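PDB 4MY0: GCN5-related N-acetyltransferase from Kribbella flavida, which transfers the acetyl group of acetyl-coenzyme A to an amine, possibly that of an aminoglycoside. Local coordinates for the interface of chains A and B and the interface of chains A and C. Numbering follows the deposited sequence. Chains: chain A/B/C, GCN5-related N-acetyltransferase.

Contact 1: the interface of chains A and B. Residues chain A 162, 204-207; chain B 27, 92-93.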
ATOM      1  N   ARG A 162      -7.610  18.949 -33.767  1.00 25.74           N
ATOM      2  CA  ARG A 162      -6.368  18.249 -33.469  1.00 26.66           C
ATOM      3  C   ARG A 162      -5.213  19.029 -34.088  1.00 29.62           C
ATOM      4  O   ARG A 162      -5.321  19.518 -35.226  1.00 25.36           O
ATOM      5  CB  ARG A 162      -6.418  16.810 -34.010  1.00 25.24           C
ATOM      6  CG  ARG A 162      -5.065  16.093 -34.006  1.00 29.01           C
ATOM      7  CD  ARG A 162      -5.242  14.605 -34.207  1.00 31.86           C
ATOM      8  NE  ARG A 162      -6.036  14.318 -35.393  1.00 38.04           N
ATOM      9  CZ  ARG A 162      -5.524  14.215 -36.616  1.00 43.86           C
ATOM     10  NH1 ARG A 162      -4.219  14.377 -36.805  1.00 39.40           N
ATOM     11  NH2 ARG A 162      -6.313  13.949 -37.651  1.00 47.47           N
ATOM     12  N   ASN A 204       1.835  12.158 -27.873  1.00 26.64           N
ATOM     13  CA  ASN A 204       1.295  13.438 -27.423  1.00 23.81           C
ATOM     14  C   ASN A 204       0.044  13.855 -28.178  1.00 22.47           C
ATOM     15  O   ASN A 204      -0.005  13.778 -29.405  1.00 22.63           O
ATOM     16  CB  ASN A 204       2.356  14.518 -27.540  1.00 20.63           C
ATOM     17  CG  ASN A 204       3.497  14.290 -26.582  1.00 25.25           C
ATOM     18  OD1 ASN A 204       3.279  13.887 -25.447  1.00 26.62           O
ATOM     19  ND2 ASN A 204       4.715  14.508 -27.042  1.00 23.01           N
ATOM     20  N   PHE A 205      -0.956  14.300 -27.429  1.00 19.11           N
ATOM     21  CA  PHE A 205      -2.264  14.617 -27.982  1.00 26.01           C
ATOM     22  C   PHE A 205      -2.398  16.132 -27.902  1.00 31.16           C
ATOM     23  O   PHE A 205      -2.514  16.689 -26.815  1.00 32.08           O
ATOM     24  CB  PHE A 205      -3.368  13.911 -27.170  1.00 22.55           C
ATOM     25  CG  PHE A 205      -3.150  12.412 -27.009  1.00 19.77           C
ATOM     26  CD1 PHE A 205      -2.470  11.677 -27.985  1.00 22.62           C
ATOM     27  CD2 PHE A 205      -3.607  11.749 -25.875  1.00 21.55           C
ATOM     28  CE1 PHE A 205      -2.258  10.295 -27.842  1.00 23.02           C
ATOM     29  CE2 PHE A 205      -3.401  10.362 -25.711  1.00 20.58           C
ATOM     30  CZ  PHE A 205      -2.726   9.635 -26.699  1.00 19.11           C
ATOM     31  N   ALA A 206      -2.318  16.804 -29.047  1.00 18.06           N
ATOM     32  CA  ALA A 206      -2.309  18.263 -29.051  1.00 18.55           C
ATOM     33  C   ALA A 206      -3.561  18.792 -29.732  1.00 19.77           C
ATOM     34  O   ALA A 206      -3.946  18.305 -30.806  1.00 22.28           O
ATOM     35  CB  ALA A 206      -1.044  18.797 -29.739  1.00 19.72           C
ATOM     36  N   TYR A 207      -4.189  19.784 -29.103  1.00 19.06           N
ATOM     37  CA  TYR A 207      -5.404  20.396 -29.637  1.00 18.28           C
ATOM     38  C   TYR A 207      -5.305  21.920 -29.670  1.00 26.26           C
ATOM     39  O   TYR A 207      -4.748  22.538 -28.752  1.00 19.64           O
ATOM     40  CB  TYR A 207      -6.625  19.935 -28.831  1.00 17.59           C
ATOM     41  CG  TYR A 207      -6.838  18.463 -29.028  1.00 21.93           C
ATOM     42  CD1 TYR A 207      -7.503  17.997 -30.150  1.00 23.87           C
ATOM     43  CD2 TYR A 207      -6.309  17.537 -28.136  1.00 20.78           C
ATOM     44  CE1 TYR A 207      -7.675  16.648 -30.371  1.00 22.88           C
ATOM     45  CE2 TYR A 207      -6.474  16.176 -28.346  1.00 21.56           C
ATOM     46  CZ  TYR A 207      -7.152  15.744 -29.468  1.00 22.95           C
ATOM     47  OH  TYR A 207      -7.315  14.396 -29.690  1.00 26.71           O
TER
ATOM     48  N   ARG B  27      -6.051   7.560 -28.328  1.00 25.72           N
ATOM     49  CA  ARG B  27      -6.506   8.727 -27.563  1.00 26.33           C
ATOM     50  C   ARG B  27      -7.771   8.416 -26.763  1.00 23.09           C
ATOM     51  O   ARG B  27      -8.371   9.318 -26.168  1.00 20.58           O
ATOM     52  CB  ARG B  27      -6.762   9.913 -28.510  1.00 22.81           C
ATOM     53  CG  ARG B  27      -5.594  10.163 -29.446  1.00 25.06           C
ATOM     54  CD  ARG B  27      -5.623  11.518 -30.141  1.00 25.21           C
ATOM     55  NE  ARG B  27      -4.359  11.693 -30.859  1.00 25.95           N
ATOM     56  CZ  ARG B  27      -3.813  12.862 -31.175  1.00 26.66           C
ATOM     57  NH1 ARG B  27      -2.659  12.893 -31.822  1.00 28.48           N
ATOM     58  NH2 ARG B  27      -4.412  14.000 -30.844  1.00 23.09           N
ATOM     59  N   PRO B  92     -11.187  12.734 -29.169  1.00 18.65           N
ATOM     60  CA  PRO B  92     -11.512  13.647 -28.056  1.00 18.82           C
ATOM     61  C   PRO B  92     -12.249  14.920 -28.463  1.00 20.78           C
ATOM     62  O   PRO B  92     -13.224  15.290 -27.794  1.00 17.64           O
ATOM     63  CB  PRO B  92     -10.134  13.983 -27.461  1.00 17.17           C
ATOM     64  CG  PRO B  92      -9.329  12.722 -27.692  1.00 20.34           C
ATOM     65  CD  PRO B  92      -9.791  12.239 -29.086  1.00 17.33           C
ATOM     66  N   GLU B  93     -11.825  15.564 -29.546  1.00 17.71           N
ATOM     67  CA  GLU B  93     -12.436  16.835 -29.927  1.00 22.62           C
ATOM     68  C   GLU B  93     -13.775  16.615 -30.636  1.00 25.28           C
ATOM     69  O   GLU B  93     -14.434  17.580 -31.051  1.00 20.37           O
ATOM     70  CB  GLU B  93     -11.467  17.691 -30.770  1.00 20.77           C
ATOM     71  CG  GLU B  93     -11.410  17.354 -32.279  1.00 23.64           C
ATOM     72  CD  GLU B  93     -10.598  16.099 -32.598  1.00 28.05           C
ATOM     73  OE1 GLU B  93     -10.138  15.954 -33.760  1.00 29.35           O
ATOM     74  OE2 GLU B  93     -10.435  15.244 -31.697  1.00 28.46           O
TER
HETATM   75  O   HOH W   1      -9.661  17.867 -35.500  1.00 21.32           O
HETATM   76  O   HOH W   2      -8.197  13.747 -31.838  1.00 21.38           O
HETATM   77  O   HOH W   3      -1.915  15.608 -31.719  1.00 25.16           O
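B:Arg27 reaches from a loop of chain B into a slot on chain A between A:Phe205, A:Tyr207 and A:Arg162. Its side chain runs extended from CG to NE and slides antiparallel past A:Phe205, laying its CG methylene over one face of the phenyl ring, 3.8 Å from the ring centroid. Further out, the guanidinium passes beyond the ring and turns one face to A:Phe205 CD1, its plane tilted 34° from the ring, with B:Arg27 NE 3.4 Å from A:Phe205 CD1. The CD methylene of A:Arg162 touches the opposite face, so the flat cation is clasped between an aromatic rim and an aliphatic stem. The bend of A:Arg162 at chi3 (53°) carries its own guanidinium away, A:Arg162 NE being 4.8 Å from B:Arg27 NH2, which probably eases the meeting of like charges.

The guanidinium stands almost perpendicular to the ring of A:Tyr207, at 88°, and spends its N-H groups at its edge. B:Arg27 NH2 donates to the phenol oxygen, A:Tyr207 OH, at 3.1 Å, nearly straight and close to the guanidinium plane. Both NH1 and NH2 also meet a water that is bound by the backbone N of A:Ala206. With an alanine at B:Arg27, the tyrosine hydroxyl would probably lose this donor and a gap would open between A:Phe205 and A:Arg162.

B:Pro92 packs against the phenol end of A:Tyr207, while B:Glu93 crosses the tyrosine at about a right angle, B:Glu93 OE2 lying 3.4 Å from A:Tyr207 CE1. The other carboxylate oxygen, B:Glu93 OE1, reaches the backbone N of A:Arg162 through a water, a use for which a long acidic side chain is well suited.

This is a contact of the deposited assembly, which may or may not form in solution. On chain A the surface comes from strands 161-162 and 205-209; chain B supplies the loop holding B:Arg27 and the 3-10 helix 92-94 of its first GNAT domain, just after strand 78-90.

Contact 2: the interface of chains A and C. Residues chain A 143, 259, 264, 270-272, 275; chain C 139, 277, 279.
Strand 274-284 of chain C, carrying C:Val277 and C:Arg279, faces chain A's own strand 274-284, the loop at 270-272, strand 135-146, helix 263-266 and the loop of A:Pro259, while C:His139 comes from strand 135-146 of chain C. Both chains are copies of a GNAT acetyltransferase, a family built on a mixed alpha-beta fold; whether they pair this way in solution the structure alone does not show.

C:Arg279 extends from CG to NE across A:Glu270, whose chain is also extended, with CG anti to the backbone N (chi1 -175°). The salt bridge joins C:Arg279 NH1 to the carboxylate oxygen A:Glu270 OE1 at 2.9 Å. It uses the anti lone pair of that oxygen and lies close to the guanidinium plane, although the carboxylate plane is turned 88° from it. A:Glu270 OE2 instead holds a water shared with the backbone N of C:Arg279.

A:His264 lies beside the guanidinium, its ring tilted 21° from that plane, with A:His264 CE1 3.4 Å from C:Arg279 NH2. Such a near-parallel imidazole suits a planar cation. A:Phe143, its ring turned steeply, sits at the guanidinium edge, with A:Phe143 CD1 3.4 Å from C:Arg279 NH2. Waters take other edge positions: one links NH1 and NH2 to the carbonyl oxygens of A:Asp272 and C:Val277, and another joins C:Arg279 NE to C:His139 NE2 and A:Pro259 O. Compact C:Val277 fits nearby, C:Val277 CG2 lying 3.9 Å from A:Ala275 CB.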
ATOM      1  N   PHE A 143      -0.650  19.158 -10.141  1.00 15.85           N
ATOM      2  CA  PHE A 143      -1.911  19.046  -9.421  1.00 15.05           C
ATOM      3  C   PHE A 143      -2.773  17.958 -10.052  1.00 20.33           C
ATOM      4  O   PHE A 143      -2.646  17.673 -11.240  1.00 23.17           O
ATOM      5  CB  PHE A 143      -2.635  20.400  -9.441  1.00 13.62           C
ATOM      6  CG  PHE A 143      -1.970  21.446  -8.576  1.00 17.25           C
ATOM      7  CD1 PHE A 143      -2.070  21.375  -7.197  1.00 15.63           C
ATOM      8  CD2 PHE A 143      -1.232  22.486  -9.139  1.00 21.06           C
ATOM      9  CE1 PHE A 143      -1.441  22.336  -6.365  1.00 20.18           C
ATOM     10  CE2 PHE A 143      -0.608  23.453  -8.321  1.00 19.32           C
ATOM     11  CZ  PHE A 143      -0.720  23.370  -6.933  1.00 18.03           C
ATOM     12  N   PRO A 259       0.146  27.466  -9.270  1.00 36.20           N
ATOM     13  CA  PRO A 259      -0.944  27.462  -8.286  1.00 37.34           C
ATOM     14  C   PRO A 259      -1.894  28.654  -8.507  1.00 36.83           C
ATOM     15  O   PRO A 259      -3.012  28.659  -7.971  1.00 34.96           O
ATOM     16  CB  PRO A 259      -0.213  27.556  -6.935  1.00 41.95           C
ATOM     17  CG  PRO A 259       1.137  28.125  -7.254  1.00 43.41           C
ATOM     18  CD  PRO A 259       1.465  27.720  -8.661  1.00 38.48           C
ATOM     19  N   HIS A 264      -8.112  26.495 -11.257  1.00 17.46           N
ATOM     20  CA  HIS A 264      -8.519  26.310  -9.867  1.00 16.71           C
ATOM     21  C   HIS A 264      -9.785  27.119  -9.567  1.00 24.05           C
ATOM     22  O   HIS A 264     -10.545  26.793  -8.651  1.00 26.38           O
ATOM     23  CB  HIS A 264      -7.399  26.746  -8.918  1.00 21.38           C
ATOM     24  CG  HIS A 264      -6.110  26.009  -9.120  1.00 22.78           C
ATOM     25  ND1 HIS A 264      -5.941  24.687  -8.758  1.00 22.69           N
ATOM     26  CD2 HIS A 264      -4.924  26.415  -9.632  1.00 24.82           C
ATOM     27  CE1 HIS A 264      -4.707  24.311  -9.042  1.00 20.69           C
ATOM     28  NE2 HIS A 264      -4.066  25.341  -9.570  1.00 24.42           N
ATOM     29  N   GLU A 270     -11.864  20.890  -5.925  1.00 25.75           N
ATOM     30  CA  GLU A 270     -10.510  21.372  -5.715  1.00 26.89           C
ATOM     31  C   GLU A 270      -9.504  20.275  -6.113  1.00 22.18           C
ATOM     32  O   GLU A 270      -9.796  19.088  -5.976  1.00 19.18           O
ATOM     33  CB  GLU A 270     -10.385  21.767  -4.228  1.00 30.70           C
ATOM     34  CG  GLU A 270      -9.077  22.396  -3.843  1.00 36.47           C
ATOM     35  CD  GLU A 270      -8.951  22.674  -2.346  1.00 38.88           C
ATOM     36  OE1 GLU A 270      -7.830  23.033  -1.930  1.00 40.18           O
ATOM     37  OE2 GLU A 270      -9.951  22.549  -1.591  1.00 37.44           O
ATOM     38  N   ALA A 271      -8.349  20.651  -6.654  1.00 22.77           N
ATOM     39  CA  ALA A 271      -7.291  19.672  -6.942  1.00 20.56           C
ATOM     40  C   ALA A 271      -7.026  18.831  -5.681  1.00 24.06           C
ATOM     41  O   ALA A 271      -7.242  19.319  -4.564  1.00 20.43           O
ATOM     42  CB  ALA A 271      -6.017  20.380  -7.363  1.00 20.52           C
ATOM     43  N   ASP A 272      -6.566  17.586  -5.850  1.00 20.98           N
ATOM     44  CA  ASP A 272      -6.214  16.746  -4.692  1.00 23.32           C
ATOM     45  C   ASP A 272      -5.246  17.495  -3.766  1.00 17.90           C
ATOM     46  O   ASP A 272      -4.336  18.198  -4.239  1.00 18.43           O
ATOM     47  CB  ASP A 272      -5.603  15.410  -5.143  1.00 25.39           C
ATOM     48  CG  ASP A 272      -5.521  14.377  -4.006  1.00 33.10           C
ATOM     49  OD1 ASP A 272      -6.006  13.245  -4.210  1.00 41.08           O
ATOM     50  OD2 ASP A 272      -4.958  14.672  -2.919  1.00 35.80           O
ATOM     51  N   ALA A 275      -0.085  16.956  -3.713  1.00 16.36           N
ATOM     52  CA  ALA A 275       0.475  17.579  -4.912  1.00 18.10           C
ATOM     53  C   ALA A 275       1.969  17.292  -4.984  1.00 17.18           C
ATOM     54  O   ALA A 275       2.586  16.960  -3.975  1.00 20.59           O
ATOM     55  CB  ALA A 275       0.223  19.075  -4.892  1.00 15.34           C
TER
ATOM     56  N   HIS C 139      -3.489  29.679   0.244  1.00 18.26           N
ATOM     57  CA  HIS C 139      -3.169  28.273   0.430  1.00 21.28           C
ATOM     58  C   HIS C 139      -2.702  27.955   1.842  1.00 22.32           C
ATOM     59  O   HIS C 139      -2.384  28.845   2.633  1.00 21.12           O
ATOM     60  CB  HIS C 139      -2.068  27.862  -0.561  1.00 22.77           C
ATOM     61  CG  HIS C 139      -2.459  28.035  -1.994  1.00 25.27           C
ATOM     62  ND1 HIS C 139      -2.282  29.222  -2.672  1.00 25.56           N
ATOM     63  CD2 HIS C 139      -3.036  27.179  -2.872  1.00 22.74           C
ATOM     64  CE1 HIS C 139      -2.729  29.089  -3.910  1.00 26.95           C
ATOM     65  NE2 HIS C 139      -3.190  27.859  -4.058  1.00 24.48           N
ATOM     66  N   VAL C 277      -1.147  20.676  -0.379  1.00 17.83           N
ATOM     67  CA  VAL C 277      -1.553  22.018  -0.757  1.00 18.96           C
ATOM     68  C   VAL C 277      -3.079  22.083  -0.642  1.00 19.33           C
ATOM     69  O   VAL C 277      -3.794  21.448  -1.436  1.00 20.43           O
ATOM     70  CB  VAL C 277      -1.130  22.320  -2.196  1.00 21.00           C
ATOM     71  CG1 VAL C 277      -1.525  23.760  -2.591  1.00 18.44           C
ATOM     72  CG2 VAL C 277       0.377  22.077  -2.375  1.00 20.65           C
ATOM     73  N   ARG C 279      -6.578  24.829  -0.048  1.00 18.30           N
ATOM     74  CA  ARG C 279      -6.967  26.181  -0.413  1.00 18.71           C
ATOM     75  C   ARG C 279      -8.050  26.679   0.523  1.00 20.02           C
ATOM     76  O   ARG C 279      -8.918  25.910   0.936  1.00 17.45           O
ATOM     77  CB  ARG C 279      -7.501  26.212  -1.849  1.00 18.09           C
ATOM     78  CG  ARG C 279      -6.459  25.905  -2.885  1.00 20.96           C
ATOM     79  CD  ARG C 279      -7.045  25.501  -4.255  1.00 25.04           C
ATOM     80  NE  ARG C 279      -5.922  25.049  -5.069  1.00 28.93           N
ATOM     81  CZ  ARG C 279      -5.394  23.834  -4.977  1.00 30.44           C
ATOM     82  NH1 ARG C 279      -5.926  22.948  -4.139  1.00 28.76           N
ATOM     83  NH2 ARG C 279      -4.347  23.496  -5.722  1.00 28.00           N
TER
HETATM   84  O   HOH W   4      -3.891  20.919  -4.090  1.00 19.20           O
HETATM   85  O   HOH W   5      -9.247  23.507   0.826  1.00 33.11           O
HETATM   86  O   HOH W   6      -4.070  26.454  -6.259  1.00 34.84           O

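The centres of the C-alpha atoms of contact 1 and contact 2 lie about 25 Å apart, so chain A meets both neighbours at once through separate surfaces. They share no residue or secondary-structure element of chain A, though each centres on an arginine of the partner. Contact 2 belongs to a two-fold interface and therefore recurs with the chains exchanged, whereas the interface of contact 1 is not an exact two-fold. Joined through chain A, the two kinds of interface could help build the six-copy deposited assembly, though the structure alone does not show that this is the form in solution.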